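Potential RNA-dependent RNA polymerase (Human picobirnavirus, PDB 5I61) catalyses the RNA-templated polymerisation of ribonucleoside triphosphates with release of diphosphate, and probably serves both transcription and replication of the viral genome. Local coordinates at residues B[144-149]-B[176-181]; B[326-331]-B[355-360]; B[400-405]-B[414-419]; B[484-489]-B[519-524]. All coordinates share one frame; numbering follows the deposited sequence.

Contact 1: residues B[144-149]-B[176-181]; sequences SPYFSK and REWSGA
Pro145 sets CB and CG over one face of the Trp178 indole in a buried proline–aromatic contact that joins the loop between helices 129-135 and 150-157 to strand 176-189 of a mixed sheet. The contact is a true CH-pi interaction: Pro145 CG stands 3.6 Å from the centroid of the five-membered ring of Trp178, only 14° off the ring normal. Over the other half of the indole, Pro145 CB reaches Trp178 CE3 at 3.5 Å. The opposite face of the indole is covered by the guanidinium of Arg176 from its own strand, so that the ring is held between a proline and a cation. Pro145, preceded by a cis peptide bond, also places CG over the centre of the Tyr146 ring, whose plane is turned 76° from that of Trp178. Where the two aromatic side chains meet, a water accepts hydrogen bonds from Tyr146 OH and Trp178 NE1, sitting in the indole plane. A second water links Ser144 N (2.7 Å) to Ala181 O (2.6 Å), and Ser144 OG adds a weak bond to that carbonyl. The interface thus holds by ring-face packing, with ordered water satisfying the polar groups buried at its margins.

Contact 2: residues B[326-331]-B[355-360]; sequences GTNADE and QCLGDD
Asn328 and Glu331, one helical turn apart on helix 327-344, converge on Gly358 at the tip of a beta hairpin. Within the hairpin, paired backbone bonds set the shape: Leu357 N to Asp360 O and Asp360 N to Leu357 O, both 2.9 Å, close a type II' turn in which Gly358 takes a positive phi of 42°. Across the contact the approach is by van der Waals packing, without direct hydrogen bonds between the two segments. Glu331 OE1 comes to 3.5 Å from Gly358 CA, its chain leaving beside the backbone N (chi1 -62°) and then extended past CG. From the neighbouring turn, Asn328 OD1 reaches the same CA at 3.7 Å, so two side-chain oxygens meet the bare alpha carbon of the glycine. The side chains of Asn328 and Leu357 cross at about a right angle, Leu357 CD1 lying 3.9 Å from Asn328 OD1. Polar ties between helix and turn come from further along the helix, where Thr332 OG1 bonds Gly358 N and His335 ND1 bonds Gly358 O, fixing the turn peptides on both sides of the alpha carbon. The Gly358-Asp359-Asp360 sequence is the GDD signature of polymerase motif C, and the helix with its glycine-rich approach is consistent with motif B. Their packing is characteristic of the palm of RNA-dependent RNA polymerases, where the first motif C aspartate of related enzymes binds divalent metal ions.

Contact 3: residues B[400-405]-B[414-419]; sequences RRWHHT and VGVYST
Trp402 and Val416 exchange two backbone hydrogen bonds, Trp402 N to Val416 O (2.8 Å, 172° at the hydrogen) and Val416 N to Trp402 O (2.7 Å), making one antiparallel hydrogen-bonded pair of the hairpin. Water carries the pairing on at both ends, between Arg400 O and Ser418 N and between His404 N and Val414 O. Arg400 runs alongside Tyr417, and NH1 gives the hydroxyl OH a weak bond of 3.0 Å, bent to 120°, the guanidinium and ring planes 70° apart. Packing centres on Gly415. The His403 imidazole covers its CA in a CH-pi contact, 3.5 Å from the ring centroid, while the Arg401 guanidinium lies face-on to the same atom, its NH1 salt-bridged to Asp241 of helix 237-250. His403 ND1 bonds Cys413 O, which fixes the ring's rotation. On the other face of the sheet, Val416 CG2 meets the edge of the Trp402 indole at CE3, 3.8 Å away, while the indole NE1 bonds Thr64. A short ladder with little direct backbone bonding is therefore completed by water and by two flat groups closing over a glycine.

Contact 4: residues B[484-489]-B[519-524]; sequences DNIAGE and AGIENW
Ile486 and Ile521 form the close-packed side of this contact, which lays the start of helix 486-493 against a 3-10 turn near the C terminus. Their side chains cross at about a right angle, with Ile486 CG1 3.8 Å from Ile521 CD1. The gamma methyl CG2 of Ile521 rests over the helix backbone, 3.9 Å from Ile486 O. Both isoleucines send CG1 trans to the main-chain nitrogen (chi1 -168° and -166°), which carries their longer branches toward one another, and both touch Leu445 of helix 435-451. Behind the pair, the Trp524 indole offers one face to Ile521 CG1, continuing the hydrophobic layer toward Leu448 of that helix. The other side is more exposed. Here Glu522 slides past Ile486 in the opposite direction, its CG 3.9 Å from Ile486 CG2, and its extended chain brings OE2 to 3.1 Å from Ala487 CB. That approach is close, but the exposed glutamate also touches a crystal neighbour, so its position may owe something to crystal packing. Ala519 adds a methyl-to-methyl contact, its CB 4.1 Å from Ala487 CB, but this residue is poorly ordered and lies just after the unmodelled residues 512-517. No hydrogen bond passes between the two segments. The carboxylate of Glu522 does sit near the first turn of helix 486-493, and the partial positive charge of that helix end may favour it there. Cohesion thus comes from the isoleucine pair packed against Leu445, while the exposed acidic side contributes mainly through the aliphatic part of Glu522 and at most a diffuse electrostatic attraction.

Followed from the N terminus, the four contacts come strictly in series, none nesting within or crossing another. Contact 1 closes a 26-residue excursion that includes helix 150-157 and two strands of the mixed sheet. Contact 2 closes 23 residues that include the rest of helix 327-344, near the centre of the chain. Contact 3 is the most local, shutting an eight-residue hairpin loop on the opposite side of that centre from contact 1. Contact 4 spans 29 residues and ties the start of helix 486-493 to the 3-10 turn that leads into helix 525-531. Contacts 2 and 3 alone touch: Asp360 packs against Arg400, and its OD2 bonds Leu399 N, connecting the GDD hairpin to the three-stranded sheet.

Contact 1: residues B[144-149]-B[176-181]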
loop_
_atom_site.group_PDB
_atom_site.type_symbol
_atom_site.label_atom_id
_atom_site.label_comp_id
_atom_site.label_asym_id
_atom_site.label_seq_id
_atom_site.Cartn_x
_atom_site.Cartn_y
_atom_site.Cartn_z
ATOM N N SER B 144 14.905 6.122 13.978
ATOM C CA SER B 144 16.134 6.659 14.532
ATOM C C SER B 144 15.904 8.143 14.825
ATOM O O SER B 144 15.221 8.828 14.055
ATOM C CB SER B 144 17.308 6.430 13.582
ATOM O OG SER B 144 17.363 7.416 12.589
ATOM N N PRO B 145 16.454 8.643 15.948
ATOM C CA PRO B 145 17.319 7.877 16.845
ATOM C C PRO B 145 16.659 7.255 18.075
ATOM O O PRO B 145 17.312 6.413 18.718
ATOM C CB PRO B 145 18.318 8.929 17.297
ATOM C CG PRO B 145 17.415 10.160 17.484
ATOM C CD PRO B 145 16.485 10.090 16.270
ATOM N N TYR B 146 15.424 7.652 18.410
ATOM C CA TYR B 146 14.862 7.277 19.706
ATOM C C TYR B 146 14.144 5.936 19.701
ATOM O O TYR B 146 14.101 5.281 20.740
ATOM C CB TYR B 146 13.903 8.360 20.204
ATOM C CG TYR B 146 14.592 9.683 20.300
ATOM C CD1 TYR B 146 15.655 9.864 21.169
ATOM C CD2 TYR B 146 14.207 10.750 19.512
ATOM C CE1 TYR B 146 16.325 11.076 21.244
ATOM C CE2 TYR B 146 14.860 11.969 19.600
ATOM C CZ TYR B 146 15.920 12.126 20.465
ATOM O OH TYR B 146 16.584 13.337 20.540
ATOM N N PHE B 147 13.572 5.518 18.576
ATOM C CA PHE B 147 12.805 4.272 18.496
ATOM C C PHE B 147 11.753 4.205 19.603
ATOM O O PHE B 147 11.685 3.246 20.370
ATOM C CB PHE B 147 13.724 3.050 18.550
ATOM C CG PHE B 147 13.168 1.849 17.833
ATOM C CD1 PHE B 147 13.017 1.865 16.443
ATOM C CD2 PHE B 147 12.778 0.703 18.538
ATOM C CE1 PHE B 147 12.486 0.762 15.766
ATOM C CE2 PHE B 147 12.255 -0.406 17.865
ATOM C CZ PHE B 147 12.109 -0.378 16.477
ATOM N N SER B 148 10.937 5.262 19.673
ATOM C CA SER B 148 9.896 5.471 20.676
ATOM C C SER B 148 8.590 5.858 19.990
ATOM O O SER B 148 8.495 5.910 18.760
ATOM C CB SER B 148 10.295 6.574 21.667
ATOM O OG SER B 148 11.582 6.321 22.173
ATOM N N LYS B 149 7.568 6.143 20.794
ATOM C CA LYS B 149 6.361 6.733 20.236
ATOM C C LYS B 149 6.664 8.140 19.757
ATOM O O LYS B 149 7.416 8.874 20.393
ATOM C CB LYS B 149 5.234 6.760 21.262
ATOM C CG LYS B 149 4.705 5.384 21.626
ATOM C CD LYS B 149 3.259 5.449 22.111
ATOM C CE LYS B 149 2.925 4.247 23.002
ATOM N NZ LYS B 149 3.084 2.937 22.282
ATOM N N ARG B 176 20.509 19.320 18.100
ATOM C CA ARG B 176 21.442 18.189 18.162
ATOM C C ARG B 176 21.487 17.470 16.819
ATOM O O ARG B 176 20.447 17.245 16.199
ATOM C CB ARG B 176 21.042 17.201 19.268
ATOM C CG ARG B 176 22.018 16.031 19.506
ATOM C CD ARG B 176 21.644 15.246 20.769
ATOM N NE ARG B 176 22.436 14.022 20.910
ATOM C CZ ARG B 176 22.434 13.236 21.987
ATOM N NH1 ARG B 176 21.681 13.546 23.041
ATOM N NH2 ARG B 176 23.193 12.136 22.014
ATOM N N GLU B 177 22.686 17.117 16.375
ATOM C CA GLU B 177 22.889 16.344 15.152
ATOM C C GLU B 177 22.913 14.840 15.430
ATOM O O GLU B 177 23.652 14.363 16.296
ATOM C CB GLU B 177 24.195 16.755 14.467
ATOM C CG GLU B 177 24.680 15.761 13.399
ATOM C CD GLU B 177 25.589 16.416 12.331
ATOM O OE1 GLU B 177 26.123 15.680 11.455
ATOM O OE2 GLU B 177 25.743 17.671 12.352
ATOM N N TRP B 178 22.109 14.098 14.689
ATOM C CA TRP B 178 22.193 12.649 14.657
ATOM C C TRP B 178 22.478 12.190 13.236
ATOM O O TRP B 178 22.348 12.941 12.264
ATOM C CB TRP B 178 20.904 12.001 15.126
ATOM C CG TRP B 178 20.436 12.385 16.460
ATOM C CD1 TRP B 178 19.654 13.461 16.774
ATOM C CD2 TRP B 178 20.635 11.661 17.675
ATOM N NE1 TRP B 178 19.373 13.466 18.117
ATOM C CE2 TRP B 178 19.954 12.365 18.696
ATOM C CE3 TRP B 178 21.324 10.492 18.006
ATOM C CZ2 TRP B 178 19.952 11.936 20.033
ATOM C CZ3 TRP B 178 21.307 10.066 19.325
ATOM C CH2 TRP B 178 20.628 10.790 20.320
ATOM N N SER B 179 22.852 10.934 13.098
ATOM C CA SER B 179 22.976 10.356 11.772
ATOM C C SER B 179 21.752 9.473 11.532
ATOM O O SER B 179 21.379 8.670 12.396
ATOM C CB SER B 179 24.279 9.568 11.647
ATOM O OG SER B 179 24.761 9.637 10.314
ATOM N N GLY B 180 21.120 9.632 10.375
ATOM C CA GLY B 180 19.856 8.955 10.111
ATOM C C GLY B 180 19.994 7.626 9.382
ATOM O O GLY B 180 20.847 7.451 8.506
ATOM N N ALA B 181 19.141 6.674 9.772
ATOM C CA ALA B 181 19.023 5.406 9.059
ATOM C C ALA B 181 17.597 4.895 9.189
ATOM O O ALA B 181 16.987 5.016 10.251
ATOM C CB ALA B 181 20.013 4.342 9.590
HETATM O O HOH W 1 14.707 5.091 11.478
HETATM O O HOH W 2 17.477 15.588 19.346
#

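Contact 2: residues B[326-331]-B[355-360]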
loop_
_atom_site.group_PDB
_atom_site.type_symbol
_atom_site.label_atom_id
_atom_site.label_comp_id
_atom_site.label_asym_id
_atom_site.label_seq_id
_atom_site.Cartn_x
_atom_site.Cartn_y
_atom_site.Cartn_z
ATOM N N GLY B 326 6.415 9.584 1.127
ATOM C CA GLY B 326 6.064 9.843 -0.254
ATOM C C GLY B 326 6.160 8.588 -1.091
ATOM O O GLY B 326 6.402 8.665 -2.307
ATOM N N THR B 327 5.991 7.430 -0.438
ATOM C CA THR B 327 6.118 6.154 -1.135
ATOM C C THR B 327 5.132 6.075 -2.282
ATOM O O THR B 327 5.496 5.703 -3.406
ATOM C CB THR B 327 5.888 4.966 -0.177
ATOM O OG1 THR B 327 6.943 4.892 0.809
ATOM C CG2 THR B 327 5.779 3.628 -0.971
ATOM N N ASN B 328 3.868 6.423 -2.018
ATOM C CA ASN B 328 2.858 6.248 -3.048
ATOM C C ASN B 328 2.701 7.477 -3.909
ATOM O O ASN B 328 2.241 7.346 -5.036
ATOM C CB ASN B 328 1.497 5.882 -2.446
ATOM C CG ASN B 328 1.239 4.368 -2.450
ATOM O OD1 ASN B 328 1.690 3.639 -3.341
ATOM N ND2 ASN B 328 0.524 3.888 -1.429
ATOM N N ALA B 329 3.076 8.657 -3.415
ATOM C CA ALA B 329 2.996 9.867 -4.223
ATOM C C ALA B 329 4.008 9.835 -5.368
ATOM O O ALA B 329 3.630 9.972 -6.536
ATOM C CB ALA B 329 3.179 11.102 -3.346
ATOM N N ASP B 330 5.302 9.619 -5.065
ATOM C CA ASP B 330 6.303 9.598 -6.135
ATOM C C ASP B 330 5.974 8.534 -7.159
ATOM O O ASP B 330 6.028 8.786 -8.371
ATOM C CB ASP B 330 7.704 9.340 -5.598
ATOM C CG ASP B 330 8.288 10.517 -4.831
ATOM O OD1 ASP B 330 7.593 11.526 -4.575
ATOM O OD2 ASP B 330 9.462 10.396 -4.431
ATOM N N GLU B 331 5.609 7.341 -6.698
ATOM C CA GLU B 331 5.415 6.246 -7.639
ATOM C C GLU B 331 4.163 6.449 -8.476
ATOM O O GLU B 331 4.117 6.023 -9.638
ATOM C CB GLU B 331 5.319 4.919 -6.902
ATOM C CG GLU B 331 6.514 4.512 -6.119
ATOM C CD GLU B 331 6.354 3.110 -5.581
ATOM O OE1 GLU B 331 5.209 2.586 -5.621
ATOM O OE2 GLU B 331 7.372 2.531 -5.136
ATOM N N GLN B 355 -6.267 4.464 -14.772
ATOM C CA GLN B 355 -5.964 4.686 -13.353
ATOM C C GLN B 355 -4.643 4.019 -12.987
ATOM O O GLN B 355 -4.278 2.983 -13.556
ATOM C CB GLN B 355 -7.078 4.123 -12.412
ATOM C CG GLN B 355 -8.383 4.888 -12.484
ATOM C CD GLN B 355 -9.400 4.472 -11.404
ATOM O OE1 GLN B 355 -9.295 4.903 -10.236
ATOM N NE2 GLN B 355 -10.408 3.665 -11.801
ATOM N N CYS B 356 -3.952 4.590 -12.001
ATOM C CA CYS B 356 -2.825 3.878 -11.431
ATOM C C CYS B 356 -2.599 4.325 -9.995
ATOM O O CYS B 356 -3.017 5.413 -9.584
ATOM C CB CYS B 356 -1.553 4.080 -12.258
ATOM S SG CYS B 356 -1.028 5.827 -12.454
ATOM N N LEU B 357 -1.940 3.453 -9.236
ATOM C CA LEU B 357 -1.652 3.682 -7.826
ATOM C C LEU B 357 -0.463 2.799 -7.478
ATOM O O LEU B 357 -0.566 1.569 -7.564
ATOM C CB LEU B 357 -2.865 3.346 -6.952
ATOM C CG LEU B 357 -2.985 3.850 -5.494
ATOM C CD1 LEU B 357 -1.967 3.258 -4.563
ATOM C CD2 LEU B 357 -2.979 5.364 -5.369
ATOM N N GLY B 358 0.645 3.421 -7.083
ATOM C CA GLY B 358 1.900 2.709 -6.892
ATOM C C GLY B 358 2.179 1.701 -7.991
ATOM O O GLY B 358 2.331 2.071 -9.160
ATOM N N ASP B 359 2.223 0.418 -7.644
ATOM C CA ASP B 359 2.627 -0.598 -8.607
ATOM C C ASP B 359 1.454 -1.224 -9.374
ATOM O O ASP B 359 1.662 -2.231 -10.051
ATOM C CB ASP B 359 3.451 -1.700 -7.910
ATOM C CG ASP B 359 2.606 -2.631 -7.044
ATOM O OD1 ASP B 359 1.392 -2.420 -6.922
ATOM O OD2 ASP B 359 3.168 -3.591 -6.464
ATOM N N ASP B 360 0.248 -0.664 -9.293
ATOM C CA ASP B 360 -0.966 -1.265 -9.850
ATOM C C ASP B 360 -1.601 -0.283 -10.826
ATOM O O ASP B 360 -1.805 0.889 -10.488
ATOM C CB ASP B 360 -1.953 -1.605 -8.720
ATOM C CG ASP B 360 -2.973 -2.646 -9.100
ATOM O OD1 ASP B 360 -3.153 -2.974 -10.277
ATOM O OD2 ASP B 360 -3.648 -3.143 -8.191
#

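Contact 3: residues B[400-405]-B[414-419]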
loop_
_atom_site.group_PDB
_atom_site.type_symbol
_atom_site.label_atom_id
_atom_site.label_comp_id
_atom_site.label_asym_id
_atom_site.label_seq_id
_atom_site.Cartn_x
_atom_site.Cartn_y
_atom_site.Cartn_z
ATOM N N ARG B 400 -6.878 -5.189 -6.298
ATOM C CA ARG B 400 -7.447 -6.492 -5.954
ATOM C C ARG B 400 -8.978 -6.530 -6.011
ATOM O O ARG B 400 -9.641 -7.298 -5.289
ATOM C CB ARG B 400 -6.904 -6.973 -4.614
ATOM C CG ARG B 400 -5.398 -7.236 -4.734
ATOM C CD ARG B 400 -5.026 -8.144 -3.623
ATOM N NE ARG B 400 -4.408 -7.384 -2.563
ATOM C CZ ARG B 400 -4.918 -7.185 -1.368
ATOM N NH1 ARG B 400 -6.181 -7.566 -1.011
ATOM N NH2 ARG B 400 -4.247 -6.494 -0.483
ATOM N N ARG B 401 -9.570 -5.762 -6.916
ATOM C CA ARG B 401 -10.993 -5.892 -7.169
ATOM C C ARG B 401 -11.262 -6.196 -8.640
ATOM O O ARG B 401 -10.548 -5.735 -9.533
ATOM C CB ARG B 401 -11.742 -4.628 -6.755
ATOM C CG ARG B 401 -11.724 -4.315 -5.272
ATOM C CD ARG B 401 -11.860 -2.817 -5.149
ATOM N NE ARG B 401 -13.205 -2.401 -4.811
ATOM C CZ ARG B 401 -13.787 -1.280 -5.227
ATOM N NH1 ARG B 401 -13.160 -0.449 -6.055
ATOM N NH2 ARG B 401 -15.030 -1.008 -4.830
ATOM N N TRP B 402 -12.313 -6.967 -8.880
ATOM C CA TRP B 402 -12.786 -7.231 -10.234
ATOM C C TRP B 402 -13.866 -6.227 -10.601
ATOM O O TRP B 402 -14.668 -5.820 -9.758
ATOM C CB TRP B 402 -13.309 -8.670 -10.313
ATOM C CG TRP B 402 -13.958 -9.165 -11.560
ATOM C CD1 TRP B 402 -13.352 -9.806 -12.597
ATOM C CD2 TRP B 402 -15.368 -9.168 -11.857
ATOM N NE1 TRP B 402 -14.292 -10.196 -13.535
ATOM C CE2 TRP B 402 -15.534 -9.812 -13.106
ATOM C CE3 TRP B 402 -16.502 -8.688 -11.192
ATOM C CZ2 TRP B 402 -16.806 -10.000 -13.698
ATOM C CZ3 TRP B 402 -17.764 -8.880 -11.780
ATOM C CH2 TRP B 402 -17.900 -9.526 -13.014
ATOM N N HIS B 403 -13.836 -5.788 -11.843
ATOM C CA HIS B 403 -14.816 -4.874 -12.414
ATOM C C HIS B 403 -15.202 -5.424 -13.777
ATOM O O HIS B 403 -14.353 -5.964 -14.492
ATOM C CB HIS B 403 -14.255 -3.448 -12.630
ATOM C CG HIS B 403 -13.733 -2.775 -11.396
ATOM N ND1 HIS B 403 -14.462 -1.835 -10.693
ATOM C CD2 HIS B 403 -12.531 -2.863 -10.770
ATOM C CE1 HIS B 403 -13.737 -1.382 -9.682
ATOM N NE2 HIS B 403 -12.558 -1.980 -9.713
ATOM N N HIS B 404 -16.463 -5.258 -14.155
ATOM C CA HIS B 404 -16.926 -5.695 -15.465
ATOM C C HIS B 404 -17.794 -4.601 -16.050
ATOM O O HIS B 404 -18.554 -3.960 -15.317
ATOM C CB HIS B 404 -17.731 -7.015 -15.372
ATOM C CG HIS B 404 -17.960 -7.693 -16.688
ATOM N ND1 HIS B 404 -18.825 -7.199 -17.642
ATOM C CD2 HIS B 404 -17.450 -8.836 -17.200
ATOM C CE1 HIS B 404 -18.834 -8.005 -18.688
ATOM N NE2 HIS B 404 -18.009 -9.007 -18.447
ATOM N N THR B 405 -17.692 -4.399 -17.374
ATOM C CA THR B 405 -18.474 -3.348 -18.020
ATOM C C THR B 405 -19.962 -3.546 -17.810
ATOM O O THR B 405 -20.698 -2.562 -17.711
ATOM C CB THR B 405 -18.168 -3.267 -19.522
ATOM O OG1 THR B 405 -18.784 -2.088 -20.068
ATOM C CG2 THR B 405 -18.659 -4.530 -20.266
ATOM N N VAL B 414 -19.006 -1.263 -10.293
ATOM C CA VAL B 414 -18.448 -1.370 -8.957
ATOM C C VAL B 414 -17.436 -2.515 -8.886
ATOM O O VAL B 414 -17.483 -3.477 -9.655
ATOM C CB VAL B 414 -19.567 -1.528 -7.903
ATOM C CG1 VAL B 414 -20.335 -0.180 -7.724
ATOM C CG2 VAL B 414 -20.506 -2.627 -8.253
ATOM N N GLY B 415 -16.495 -2.392 -7.953
ATOM C CA GLY B 415 -15.430 -3.361 -7.812
ATOM C C GLY B 415 -15.770 -4.457 -6.816
ATOM O O GLY B 415 -16.263 -4.201 -5.712
ATOM N N VAL B 416 -15.473 -5.677 -7.224
ATOM C CA VAL B 416 -15.810 -6.877 -6.479
ATOM C C VAL B 416 -14.531 -7.417 -5.863
ATOM O O VAL B 416 -13.657 -7.933 -6.571
ATOM C CB VAL B 416 -16.484 -7.910 -7.391
ATOM C CG1 VAL B 416 -16.688 -9.232 -6.651
ATOM C CG2 VAL B 416 -17.817 -7.313 -7.942
ATOM N N TYR B 417 -14.411 -7.271 -4.549
ATOM C CA TYR B 417 -13.343 -7.930 -3.804
ATOM C C TYR B 417 -13.610 -9.434 -3.779
ATOM O O TYR B 417 -14.753 -9.882 -3.927
ATOM C CB TYR B 417 -13.285 -7.374 -2.377
ATOM C CG TYR B 417 -12.014 -7.634 -1.589
ATOM C CD1 TYR B 417 -10.937 -6.742 -1.638
ATOM C CD2 TYR B 417 -11.908 -8.743 -0.740
ATOM C CE1 TYR B 417 -9.770 -6.973 -0.896
ATOM C CE2 TYR B 417 -10.756 -8.977 0.000
ATOM C CZ TYR B 417 -9.696 -8.094 -0.066
ATOM O OH TYR B 417 -8.569 -8.354 0.673
ATOM N N SER B 418 -12.548 -10.220 -3.594
ATOM C CA SER B 418 -12.664 -11.673 -3.638
ATOM C C SER B 418 -13.153 -12.239 -2.306
ATOM O O SER B 418 -12.570 -11.959 -1.248
ATOM C CB SER B 418 -11.316 -12.285 -3.999
ATOM O OG SER B 418 -11.238 -13.654 -3.611
ATOM N N THR B 419 -14.216 -13.059 -2.366
ATOM C CA THR B 419 -14.674 -13.777 -1.173
ATOM C C THR B 419 -13.609 -14.760 -0.674
ATOM O O THR B 419 -13.372 -14.868 0.541
ATOM C CB THR B 419 -16.008 -14.490 -1.438
ATOM O OG1 THR B 419 -15.956 -15.241 -2.657
ATOM C CG2 THR B 419 -17.179 -13.479 -1.524
HETATM O O HOH W 3 -9.690 -9.315 -3.383
HETATM O O HOH W 4 -17.781 -3.952 -12.156
#

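Contact 4: residues B[484-489]-B[519-524]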
loop_
_atom_site.group_PDB
_atom_site.type_symbol
_atom_site.label_atom_id
_atom_site.label_comp_id
_atom_site.label_asym_id
_atom_site.label_seq_id
_atom_site.Cartn_x
_atom_site.Cartn_y
_atom_site.Cartn_z
ATOM N N ASP B 484 -26.024 -2.121 18.404
ATOM C CA ASP B 484 -26.609 -0.826 18.726
ATOM C C ASP B 484 -25.565 0.231 19.073
ATOM O O ASP B 484 -25.843 1.421 18.903
ATOM C CB ASP B 484 -27.591 -0.962 19.898
ATOM C CG ASP B 484 -28.806 -1.774 19.549
ATOM O OD1 ASP B 484 -29.154 -1.851 18.352
ATOM O OD2 ASP B 484 -29.411 -2.333 20.477
ATOM N N ASN B 485 -24.394 -0.169 19.578
ATOM C CA ASN B 485 -23.319 0.750 19.944
ATOM C C ASN B 485 -22.095 0.558 19.051
ATOM O O ASN B 485 -20.954 0.736 19.493
ATOM C CB ASN B 485 -22.946 0.580 21.416
ATOM C CG ASN B 485 -21.976 1.677 21.915
ATOM O OD1 ASN B 485 -22.205 2.876 21.690
ATOM N ND2 ASN B 485 -20.874 1.263 22.559
ATOM N N ILE B 486 -22.320 0.209 17.780
ATOM C CA ILE B 486 -21.209 -0.138 16.896
ATOM C C ILE B 486 -20.273 1.053 16.693
ATOM O O ILE B 486 -19.055 0.880 16.615
ATOM C CB ILE B 486 -21.736 -0.695 15.556
ATOM C CG1 ILE B 486 -20.603 -1.331 14.775
ATOM C CG2 ILE B 486 -22.399 0.402 14.691
ATOM C CD1 ILE B 486 -20.223 -2.640 15.282
ATOM N N ALA B 487 -20.815 2.275 16.609
ATOM C CA ALA B 487 -19.957 3.453 16.446
ATOM C C ALA B 487 -18.986 3.589 17.610
ATOM O O ALA B 487 -17.782 3.792 17.415
ATOM C CB ALA B 487 -20.802 4.717 16.326
ATOM N N GLY B 488 -19.495 3.464 18.833
ATOM C CA GLY B 488 -18.642 3.614 19.996
ATOM C C GLY B 488 -17.664 2.470 20.146
ATOM O O GLY B 488 -16.497 2.680 20.501
ATOM N N GLU B 489 -18.123 1.241 19.888
ATOM C CA GLU B 489 -17.205 0.112 19.918
ATOM C C GLU B 489 -16.092 0.305 18.894
ATOM O O GLU B 489 -14.918 0.031 19.177
ATOM C CB GLU B 489 -17.965 -1.201 19.691
ATOM C CG GLU B 489 -19.010 -1.523 20.778
ATOM C CD GLU B 489 -18.401 -1.756 22.170
ATOM O OE1 GLU B 489 -17.190 -2.065 22.271
ATOM O OE2 GLU B 489 -19.138 -1.618 23.175
ATOM N N ALA B 519 -16.520 5.671 12.795
ATOM C CA ALA B 519 -17.946 5.809 13.099
ATOM C C ALA B 519 -18.784 5.971 11.826
ATOM O O ALA B 519 -20.021 5.917 11.885
ATOM C CB ALA B 519 -18.191 6.963 14.071
ATOM N N GLY B 520 -18.126 6.167 10.672
ATOM C CA GLY B 520 -18.707 5.782 9.393
ATOM C C GLY B 520 -18.998 4.291 9.293
ATOM O O GLY B 520 -19.635 3.852 8.324
ATOM N N ILE B 521 -18.565 3.513 10.291
ATOM C CA ILE B 521 -18.840 2.084 10.329
ATOM C C ILE B 521 -20.341 1.832 10.314
ATOM O O ILE B 521 -20.798 0.821 9.773
ATOM C CB ILE B 521 -18.152 1.440 11.555
ATOM C CG1 ILE B 521 -18.138 -0.072 11.410
ATOM C CG2 ILE B 521 -18.862 1.818 12.847
ATOM C CD1 ILE B 521 -17.575 -0.791 12.574
ATOM N N GLU B 522 -21.136 2.759 10.852
ATOM C CA GLU B 522 -22.584 2.573 10.844
ATOM C C GLU B 522 -23.139 2.531 9.428
ATOM O O GLU B 522 -24.208 1.961 9.204
ATOM C CB GLU B 522 -23.273 3.692 11.626
ATOM C CG GLU B 522 -22.781 3.888 13.048
ATOM C CD GLU B 522 -23.745 4.721 13.879
ATOM O OE1 GLU B 522 -24.582 5.445 13.288
ATOM O OE2 GLU B 522 -23.672 4.641 15.125
ATOM N N ASN B 523 -22.446 3.135 8.464
ATOM C CA ASN B 523 -22.924 3.125 7.088
ATOM C C ASN B 523 -22.371 1.951 6.278
ATOM O O ASN B 523 -22.827 1.727 5.146
ATOM C CB ASN B 523 -22.577 4.459 6.398
ATOM C CG ASN B 523 -23.245 4.610 5.016
ATOM O OD1 ASN B 523 -24.493 4.595 4.904
ATOM N ND2 ASN B 523 -22.415 4.772 3.954
ATOM N N TRP B 524 -21.420 1.191 6.828
ATOM C CA TRP B 524 -20.932 0.003 6.136
ATOM C C TRP B 524 -22.091 -0.879 5.702
ATOM O O TRP B 524 -23.062 -1.057 6.440
ATOM C CB TRP B 524 -19.992 -0.812 7.032
ATOM C CG TRP B 524 -18.657 -0.213 7.246
ATOM C CD1 TRP B 524 -18.200 0.979 6.760
ATOM C CD2 TRP B 524 -17.583 -0.776 8.015
ATOM N NE1 TRP B 524 -16.908 1.194 7.175
ATOM C CE2 TRP B 524 -16.503 0.131 7.946
ATOM C CE3 TRP B 524 -17.428 -1.965 8.745
ATOM C CZ2 TRP B 524 -15.277 -0.113 8.599
ATOM C CZ3 TRP B 524 -16.224 -2.208 9.382
ATOM C CH2 TRP B 524 -15.156 -1.290 9.300
#